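Local coordinates for protein orotidine 5'-phosphate decarboxylase (Sulfolobus solfataricus, PDB 4DBD) that probably catalyses the decarboxylation of orotidine 5'-monophosphate to UMP, the final step of de novo UMP synthesis, working as a homodimer of TIM barrels, at residues A[10-15]-A[189-194]; A[29-34]-A[54-59]; A[43-48]-A[75-80]. One frame throughout, in Å; residues are numbered along the deposited sequence.

Interaction 1: A[10-15]-A[189-194]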
loop_
_atom_site.group_PDB
_atom_site.type_symbol
_atom_site.label_atom_id
_atom_site.label_comp_id
_atom_site.label_asym_id
_atom_site.label_seq_id
_atom_site.Cartn_x
_atom_site.Cartn_y
_atom_site.Cartn_z
ATOM N N MET A 10 15.667 3.725 -0.565
ATOM C CA MET A 10 15.995 3.773 -1.980
ATOM C C MET A 10 14.733 3.845 -2.816
ATOM O O MET A 10 14.217 2.827 -3.278
ATOM C CB MET A 10 16.873 2.591 -2.393
ATOM C CG MET A 10 17.431 2.747 -3.789
ATOM S SD MET A 10 18.949 1.807 -4.041
ATOM C CE MET A 10 18.331 0.136 -3.814
ATOM N N ASP A 11 14.244 5.065 -3.001
ATOM C CA ASP A 11 13.045 5.318 -3.789
ATOM C C ASP A 11 13.421 5.869 -5.167
ATOM O O ASP A 11 12.555 6.128 -6.006
ATOM C CB ASP A 11 12.140 6.301 -3.041
ATOM C CG ASP A 11 11.620 5.732 -1.740
ATOM O OD1 ASP A 11 11.150 4.566 -1.743
ATOM O OD2 ASP A 11 11.684 6.446 -0.712
ATOM N N LYS A 12 14.722 6.060 -5.377
ATOM C CA LYS A 12 15.285 6.289 -6.702
ATOM C C LYS A 12 16.483 5.369 -6.848
ATOM O O LYS A 12 17.168 5.084 -5.862
ATOM C CB LYS A 12 15.746 7.737 -6.859
ATOM C CG LYS A 12 14.667 8.720 -7.262
ATOM C CD LYS A 12 15.312 10.075 -7.511
ATOM C CE LYS A 12 14.333 11.098 -8.052
ATOM N NZ LYS A 12 15.027 12.411 -8.205
ATOM N N PRO A 13 16.752 4.907 -8.080
ATOM C CA PRO A 13 17.881 4.015 -8.354
ATOM C C PRO A 13 19.236 4.601 -7.953
ATOM O O PRO A 13 19.520 5.766 -8.249
ATOM C CB PRO A 13 17.820 3.848 -9.877
ATOM C CG PRO A 13 16.374 4.042 -10.213
ATOM C CD PRO A 13 15.904 5.111 -9.269
ATOM N N LEU A 14 20.040 3.800 -7.260
ATOM C CA LEU A 14 21.459 4.085 -7.073
ATOM C C LEU A 14 22.260 2.937 -7.693
ATOM O O LEU A 14 21.792 1.801 -7.734
ATOM C CB LEU A 14 21.807 4.233 -5.592
ATOM C CG LEU A 14 21.417 5.548 -4.916
ATOM C CD1 LEU A 14 22.047 5.653 -3.537
ATOM C CD2 LEU A 14 21.845 6.729 -5.771
ATOM N N SER A 15 23.468 3.223 -8.169
ATOM C CA SER A 15 24.251 2.197 -8.857
ATOM C C SER A 15 24.740 1.134 -7.881
ATOM O O SER A 15 24.851 1.379 -6.682
ATOM C CB SER A 15 25.455 2.813 -9.561
ATOM O OG SER A 15 26.543 2.908 -8.660
ATOM N N SER A 189 17.735 13.061 1.110
ATOM C CA SER A 189 18.958 13.654 1.650
ATOM C C SER A 189 20.210 12.943 1.118
ATOM O O SER A 189 21.265 13.552 0.968
ATOM C CB SER A 189 18.936 13.610 3.175
ATOM O OG SER A 189 17.968 14.509 3.692
ATOM N N ILE A 190 20.086 11.652 0.823
ATOM C CA ILE A 190 21.216 10.882 0.306
ATOM C C ILE A 190 21.145 10.697 -1.205
ATOM O O ILE A 190 22.077 11.081 -1.928
ATOM C CB ILE A 190 21.295 9.495 0.997
ATOM C CG1 ILE A 190 21.656 9.674 2.486
ATOM C CG2 ILE A 190 22.277 8.572 0.261
ATOM C CD1 ILE A 190 21.250 8.534 3.382
ATOM N N TYR A 191 20.052 10.116 -1.702
ATOM C CA TYR A 191 20.027 9.722 -3.108
ATOM C C TYR A 191 19.896 10.878 -4.104
ATOM O O TYR A 191 20.182 10.698 -5.298
ATOM C CB TYR A 191 19.025 8.575 -3.384
ATOM C CG TYR A 191 17.549 8.894 -3.220
ATOM C CD1 TYR A 191 16.902 9.736 -4.110
ATOM C CD2 TYR A 191 16.795 8.308 -2.198
ATOM C CE1 TYR A 191 15.544 10.015 -3.979
ATOM C CE2 TYR A 191 15.427 8.581 -2.059
ATOM C CZ TYR A 191 14.815 9.433 -2.960
ATOM O OH TYR A 191 13.465 9.724 -2.857
ATOM N N ASN A 192 19.487 12.052 -3.619
ATOM C CA ASN A 192 19.446 13.263 -4.441
ATOM C C ASN A 192 20.639 14.196 -4.186
ATOM O O ASN A 192 20.682 15.319 -4.705
ATOM C CB ASN A 192 18.139 14.039 -4.233
ATOM C CG ASN A 192 16.982 13.492 -5.064
ATOM O OD1 ASN A 192 17.173 12.699 -5.984
ATOM N ND2 ASN A 192 15.769 13.941 -4.746
ATOM N N ALA A 193 21.594 13.750 -3.372
ATOM C CA ALA A 193 22.782 14.563 -3.105
ATOM C C ALA A 193 23.748 14.480 -4.287
ATOM O O ALA A 193 23.708 13.522 -5.067
ATOM C CB ALA A 193 23.460 14.124 -1.817
ATOM N N GLY A 194 24.603 15.491 -4.431
ATOM C CA GLY A 194 25.623 15.469 -5.466
ATOM C C GLY A 194 26.414 14.184 -5.360
ATOM O O GLY A 194 26.507 13.408 -6.319
HETATM O O HOH W 1 12.382 8.839 -0.457
HETATM O O HOH W 2 13.046 13.749 -5.684
#
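Y191 OH, which lies 3.7 Å from D11 CB, is gripped by two polar partners. A water sits in the plane of the ring, 2.8 Å from Y191 OH, and is also hydrogen-bonded to D11 OD2; the other partner is the hydroxyl of Y67 of the second subunit. Y191 CG takes the crowded position between backbone N and carbonyl carbon (chi1 67°), and the ring beyond it lies against residues 11 and 12. K12 N lies over the centre of one ring face, 4.1 Å above the plane. That nitrogen is buried and has no hydrogen-bond partner in the model. The extended K12 side chain then crosses Y191 at about a right angle. Its CB meets CD1 and CE1, and CD comes to 3.5 Å from Y191 CE1. At the end of the chain K12 NZ hydrogen-bonds N192 OD1 at 3.1 Å. The C=O...N angle there is 119°, with the ammonium tilted 19° from the carbonyl plane. A second water accepts from N192 ND2 at 2.9 Å and, weakly, from K12 NZ. An alanine in place of K12 would probably leave N192 OD1 without its ammonium mate and open a gap beside Y191 CE1. Farther along the loop, L14 CD2 packs 4.1 Å from Y191 CB. D11 is a predicted substrate-binding residue, as is R188 beside the tyrosine, and a bound sulfate, probably from the crystallisation liquor, lies about 4 Å from the Y191 side chain. The contact joins the loop after strand 6-10 to helix 188-191, which follows strand 183-186, so it lies where the first and last barrel strands meet. Helix 16-22 packs on both segments through L14 and I190.

Interaction 2: A[29-34]-A[54-59]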
loop_
_atom_site.group_PDB
_atom_site.type_symbol
_atom_site.label_atom_id
_atom_site.label_comp_id
_atom_site.label_asym_id
_atom_site.label_seq_id
_atom_site.Cartn_x
_atom_site.Cartn_y
_atom_site.Cartn_z
ATOM N N ILE A 29 18.680 -1.141 3.993
ATOM C CA ILE A 29 18.205 -0.451 2.815
ATOM C C ILE A 29 16.720 -0.759 2.714
ATOM O O ILE A 29 16.313 -1.921 2.830
ATOM C CB ILE A 29 18.899 -0.976 1.557
ATOM C CG1 ILE A 29 20.379 -0.602 1.588
ATOM C CG2 ILE A 29 18.209 -0.447 0.313
ATOM C CD1 ILE A 29 21.218 -1.337 0.567
ATOM N N LYS A 30 15.916 0.279 2.522
ATOM C CA LYS A 30 14.467 0.130 2.436
ATOM C C LYS A 30 14.033 0.360 0.988
ATOM O O LYS A 30 14.177 1.456 0.442
ATOM C CB LYS A 30 13.750 1.105 3.383
ATOM C CG LYS A 30 12.229 0.913 3.447
ATOM C CD LYS A 30 11.566 1.883 4.425
ATOM C CE LYS A 30 11.442 3.291 3.860
ATOM N NZ LYS A 30 10.420 3.401 2.789
ATOM N N VAL A 31 13.507 -0.697 0.375
ATOM C CA VAL A 31 13.128 -0.696 -1.028
ATOM C C VAL A 31 11.639 -0.402 -1.176
ATOM O O VAL A 31 10.819 -1.093 -0.583
ATOM C CB VAL A 31 13.405 -2.082 -1.650
ATOM C CG1 VAL A 31 12.999 -2.099 -3.104
ATOM C CG2 VAL A 31 14.877 -2.457 -1.489
ATOM N N GLY A 32 11.291 0.601 -1.981
ATOM C CA GLY A 32 9.905 1.004 -2.144
ATOM C C GLY A 32 9.299 0.695 -3.497
ATOM O O GLY A 32 9.974 0.182 -4.396
ATOM N N LEU A 33 8.014 1.003 -3.648
ATOM C CA LEU A 33 7.346 0.841 -4.937
ATOM C C LEU A 33 7.923 1.742 -6.034
ATOM O O LEU A 33 7.998 1.334 -7.201
ATOM C CB LEU A 33 5.840 1.077 -4.803
ATOM C CG LEU A 33 5.004 -0.186 -4.608
ATOM C CD1 LEU A 33 3.620 0.161 -4.078
ATOM C CD2 LEU A 33 4.922 -0.972 -5.920
ATOM N N PRO A 34 8.336 2.974 -5.678
ATOM C CA PRO A 34 8.886 3.808 -6.754
ATOM C C PRO A 34 10.075 3.151 -7.453
ATOM O O PRO A 34 10.212 3.280 -8.682
ATOM C CB PRO A 34 9.340 5.060 -6.016
ATOM C CG PRO A 34 8.395 5.143 -4.826
ATOM C CD PRO A 34 8.207 3.715 -4.406
ATOM N N GLU A 54 22.607 -5.429 7.255
ATOM C CA GLU A 54 21.852 -6.216 8.212
ATOM C C GLU A 54 20.443 -6.488 7.692
ATOM O O GLU A 54 19.950 -7.613 7.787
ATOM C CB GLU A 54 21.790 -5.512 9.574
ATOM C CG GLU A 54 23.157 -5.179 10.169
ATOM C CD GLU A 54 23.897 -6.411 10.653
ATOM O OE1 GLU A 54 23.266 -7.253 11.330
ATOM O OE2 GLU A 54 25.107 -6.541 10.354
ATOM N N GLU A 55 19.801 -5.466 7.132
ATOM C CA GLU A 55 18.405 -5.606 6.723
ATOM C C GLU A 55 18.083 -5.050 5.342
ATOM O O GLU A 55 18.394 -3.899 5.014
ATOM C CB GLU A 55 17.448 -5.005 7.770
ATOM C CG GLU A 55 17.075 -5.959 8.899
ATOM C CD GLU A 55 15.739 -5.621 9.557
ATOM O OE1 GLU A 55 15.694 -5.514 10.803
ATOM O OE2 GLU A 55 14.728 -5.479 8.835
ATOM N N ILE A 56 17.456 -5.894 4.531
ATOM C CA ILE A 56 16.804 -5.438 3.320
ATOM C C ILE A 56 15.311 -5.434 3.623
ATOM O O ILE A 56 14.695 -6.487 3.849
ATOM C CB ILE A 56 17.172 -6.297 2.098
ATOM C CG1 ILE A 56 18.671 -6.170 1.815
ATOM C CG2 ILE A 56 16.361 -5.886 0.879
ATOM C CD1 ILE A 56 19.152 -7.057 0.714
ATOM N N ILE A 57 14.753 -4.228 3.695
ATOM C CA ILE A 57 13.354 -4.057 4.048
ATOM C C ILE A 57 12.571 -3.653 2.817
ATOM O O ILE A 57 12.950 -2.726 2.104
ATOM C CB ILE A 57 13.174 -2.961 5.122
ATOM C CG1 ILE A 57 14.053 -3.253 6.331
ATOM C CG2 ILE A 57 11.697 -2.839 5.530
ATOM C CD1 ILE A 57 14.040 -2.131 7.375
ATOM N N VAL A 58 11.482 -4.363 2.547
ATOM C CA VAL A 58 10.604 -3.965 1.464
ATOM C C VAL A 58 9.455 -3.180 2.094
ATOM O O VAL A 58 8.810 -3.654 3.037
ATOM C CB VAL A 58 10.072 -5.176 0.663
ATOM C CG1 VAL A 58 8.867 -4.755 -0.156
ATOM C CG2 VAL A 58 11.177 -5.725 -0.242
ATOM N N ASP A 59 9.245 -1.964 1.594
ATOM C CA ASP A 59 8.184 -1.097 2.099
ATOM C C ASP A 59 7.208 -0.760 0.970
ATOM O O ASP A 59 7.398 0.203 0.227
ATOM C CB ASP A 59 8.767 0.181 2.729
ATOM C CG ASP A 59 7.704 1.070 3.294
ATOM O OD1 ASP A 59 6.555 0.583 3.413
ATOM O OD2 ASP A 59 8.000 2.237 3.635
HETATM O O HOH W 3 6.730 2.368 -1.480
#
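K30, predicted to bind substrate, meets D59, a predicted active-site residue, through nearly the whole length of its side chain. CB lies 4.1 Å from I57 O, the backbone oxygen of the neighbouring strand. CG, anti to the backbone N (chi1 -174°), comes to 3.6 Å from D59 CB. CD lies about as far from D59 CB as from OD2. The chain then bends at chi3 and again at chi4, and CE is 3.6 Å from D59 OD2. Finally NZ closes a salt bridge of 2.8 Å to D59 OD2, using the anti lone pair of that oxygen. The same OD2 also takes a salt bridge from K61, the predicted proton donor. This fits the first three members of the Lys-Asp-Lys-Asp tetrad of OMP decarboxylases, built on the second and third strands of a TIM barrel, which helices 33-39 and 41-48 link in a beta-alpha-beta crossover. The strands run parallel, 26° apart, and K30, I57 and D59 share the face lining the barrel interior. Backbone bonds alternate between them: I29 N to E55 O, I57 N to I29 O, V31 N to I57 O at 2.7 Å, and D59 N to V31 O. On the outer face V31 packs against I56 and V58, V31 CG2 lying 4.4 Å from I56 CG2, and L48 of helix 41-48 touches V31 and I56.

Interaction 3: A[43-48]-A[75-80]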
loop_
_atom_site.group_PDB
_atom_site.type_symbol
_atom_site.label_atom_id
_atom_site.label_comp_id
_atom_site.label_asym_id
_atom_site.label_seq_id
_atom_site.Cartn_x
_atom_site.Cartn_y
_atom_site.Cartn_z
ATOM N N LYS A 43 15.308 -6.297 -12.365
ATOM C CA LYS A 43 16.423 -5.385 -12.129
ATOM C C LYS A 43 16.533 -4.992 -10.664
ATOM O O LYS A 43 17.632 -4.781 -10.153
ATOM C CB LYS A 43 16.308 -4.143 -13.009
ATOM C CG LYS A 43 16.550 -4.442 -14.486
ATOM C CD LYS A 43 17.996 -4.839 -14.724
ATOM C CE LYS A 43 18.099 -5.954 -15.763
ATOM N NZ LYS A 43 19.510 -6.215 -16.171
ATOM N N THR A 44 15.402 -4.900 -9.974
ATOM C CA THR A 44 15.465 -4.541 -8.568
ATOM C C THR A 44 16.142 -5.654 -7.760
ATOM O O THR A 44 16.990 -5.383 -6.915
ATOM C CB THR A 44 14.068 -4.202 -7.977
ATOM O OG1 THR A 44 13.550 -3.034 -8.628
ATOM C CG2 THR A 44 14.194 -3.920 -6.492
ATOM N N ARG A 45 15.781 -6.905 -8.033
ATOM C CA ARG A 45 16.370 -8.042 -7.328
ATOM C C ARG A 45 17.880 -8.148 -7.577
ATOM O O ARG A 45 18.664 -8.371 -6.648
ATOM C CB ARG A 45 15.662 -9.346 -7.730
ATOM C CG ARG A 45 14.217 -9.450 -7.245
ATOM C CD ARG A 45 13.617 -10.829 -7.506
ATOM N NE ARG A 45 12.434 -11.090 -6.681
ATOM C CZ ARG A 45 12.447 -11.789 -5.543
ATOM N NH1 ARG A 45 13.580 -12.319 -5.083
ATOM N NH2 ARG A 45 11.325 -11.968 -4.865
ATOM N N GLU A 46 18.279 -7.988 -8.834
ATOM C CA GLU A 46 19.692 -8.003 -9.201
ATOM C C GLU A 46 20.478 -6.950 -8.423
ATOM O O GLU A 46 21.568 -7.210 -7.921
ATOM C CB GLU A 46 19.841 -7.755 -10.701
ATOM C CG GLU A 46 21.283 -7.723 -11.166
ATOM C CD GLU A 46 21.414 -7.648 -12.672
ATOM O OE1 GLU A 46 20.375 -7.605 -13.362
ATOM O OE2 GLU A 46 22.560 -7.632 -13.167
ATOM N N LEU A 47 19.915 -5.751 -8.331
ATOM C CA LEU A 47 20.578 -4.648 -7.652
ATOM C C LEU A 47 20.939 -4.976 -6.202
ATOM O O LEU A 47 21.957 -4.512 -5.685
ATOM C CB LEU A 47 19.682 -3.399 -7.696
ATOM C CG LEU A 47 20.322 -2.087 -7.236
ATOM C CD1 LEU A 47 21.592 -1.797 -8.017
ATOM C CD2 LEU A 47 19.340 -0.927 -7.360
ATOM N N LEU A 48 20.100 -5.777 -5.546
ATOM C CA LEU A 48 20.228 -6.012 -4.108
ATOM C C LEU A 48 21.032 -7.248 -3.713
ATOM O O LEU A 48 21.230 -7.508 -2.526
ATOM C CB LEU A 48 18.835 -6.095 -3.477
ATOM C CG LEU A 48 18.078 -4.772 -3.456
ATOM C CD1 LEU A 48 16.616 -5.004 -3.131
ATOM C CD2 LEU A 48 18.711 -3.808 -2.460
ATOM N N ARG A 75 6.406 -12.841 -3.632
ATOM C CA ARG A 75 7.146 -12.446 -4.832
ATOM C C ARG A 75 8.327 -11.525 -4.509
ATOM O O ARG A 75 8.948 -10.966 -5.414
ATOM C CB ARG A 75 6.215 -11.740 -5.834
ATOM C CG ARG A 75 5.300 -12.664 -6.640
ATOM C CD ARG A 75 4.226 -13.313 -5.795
ATOM N NE ARG A 75 2.898 -13.159 -6.397
ATOM C CZ ARG A 75 1.833 -13.898 -6.089
ATOM N NH1 ARG A 75 1.922 -14.861 -5.187
ATOM N NH2 ARG A 75 0.673 -13.678 -6.694
ATOM N N LEU A 76 8.638 -11.377 -3.223
ATOM C CA LEU A 76 9.691 -10.468 -2.776
ATOM C C LEU A 76 10.624 -11.138 -1.763
ATOM O O LEU A 76 11.108 -10.495 -0.828
ATOM C CB LEU A 76 9.066 -9.203 -2.162
ATOM C CG LEU A 76 8.030 -8.472 -3.015
ATOM C CD1 LEU A 76 7.098 -7.619 -2.146
ATOM C CD2 LEU A 76 8.678 -7.622 -4.096
ATOM N N SER A 77 10.891 -12.426 -1.966
ATOM C CA SER A 77 11.641 -13.229 -1.000
ATOM C C SER A 77 13.096 -12.795 -0.779
ATOM O O SER A 77 13.755 -13.273 0.140
ATOM C CB SER A 77 11.597 -14.701 -1.405
ATOM O OG SER A 77 11.866 -14.845 -2.786
ATOM N N PHE A 78 13.604 -11.895 -1.609
ATOM C CA PHE A 78 14.974 -11.420 -1.416
ATOM C C PHE A 78 15.062 -10.580 -0.139
ATOM O O PHE A 78 16.131 -10.425 0.445
ATOM C CB PHE A 78 15.455 -10.623 -2.625
ATOM C CG PHE A 78 14.633 -9.405 -2.914
ATOM C CD1 PHE A 78 14.906 -8.197 -2.285
ATOM C CD2 PHE A 78 13.578 -9.469 -3.806
ATOM C CE1 PHE A 78 14.147 -7.077 -2.559
ATOM C CE2 PHE A 78 12.818 -8.352 -4.081
ATOM C CZ PHE A 78 13.104 -7.152 -3.455
ATOM N N ALA A 79 13.919 -10.063 0.300
ATOM C CA ALA A 79 13.850 -9.188 1.471
ATOM C C ALA A 79 13.959 -9.944 2.789
ATOM O O ALA A 79 13.452 -11.062 2.922
ATOM C CB ALA A 79 12.556 -8.393 1.447
ATOM N N ASN A 80 14.598 -9.323 3.776
ATOM C CA ASN A 80 14.592 -9.857 5.140
ATOM C C ASN A 80 13.323 -9.466 5.905
ATOM O O ASN A 80 12.872 -10.199 6.788
ATOM C CB ASN A 80 15.802 -9.338 5.938
ATOM C CG ASN A 80 17.110 -9.572 5.237
ATOM O OD1 ASN A 80 17.757 -8.633 4.775
ATOM N ND2 ASN A 80 17.517 -10.837 5.148
#
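R45 holds CG anti to its carbonyl carbon (chi1 -68°) and runs extended to NE, while F78 sets CG between backbone N and carbonyl carbon (chi1 60°), and its ring stands beside the guanidinium. The two planes are 86° apart. As modelled, the ring edge at CD2 lies over one guanidinium face, but too close to be trusted in detail; R45 CG also lies 3.5 Å from F78 CD2. The guanidinium's bond across the contact is NH2 to R75 O, short at 2.6 Å. R75 O lies in the guanidinium plane and the N-H points nearly straight at it, yet the nitrogen stands above the carbonyl plane. The tip of R45 is tightly placed as modelled, so its detail is uncertain. L48 CD1 touches a different rim atom of the phenyl, F78 CE1, at 3.3 Å. Residues 76 to 79 make a type I beta turn, with A79 N bonded to L76 O at 3.1 Å. L76 O lies over a face of the F78 ring, offset toward its rim. R75 itself turns elsewhere: its NE makes a salt bridge with D38 of the second subunit. F78, L76 and A79 also rest on V58 of strand 55-62. This is the layering of a TIM barrel, a helix of the outer ring packed against the loop that leads from the next helix into a barrel strand, here strand 81-85.

Interaction 2 lies between the other two, its centre 13 Å from that of interaction 1 and 9 Å from that of interaction 3. Toward interaction 1 the strands continue their pairing through M10 N and K30 O, 2.9 Å apart, and D11 OD1 approaches G32 CA, so D11, just past strand 6-10, and K30 on the adjoining strand, both predicted to bind substrate, come near D59, predicted to be in the active site. Toward interaction 3, N80 OD1 lies 2.8 Å from I56 N, a probable hydrogen bond, and V31 CG2 packs 3.5 Å from L48 CD1. Interactions 1 and 3 touch through M10 CE and L47 CD2. Interaction 3 packs outside the barrel, and all three contacts reach the second subunit.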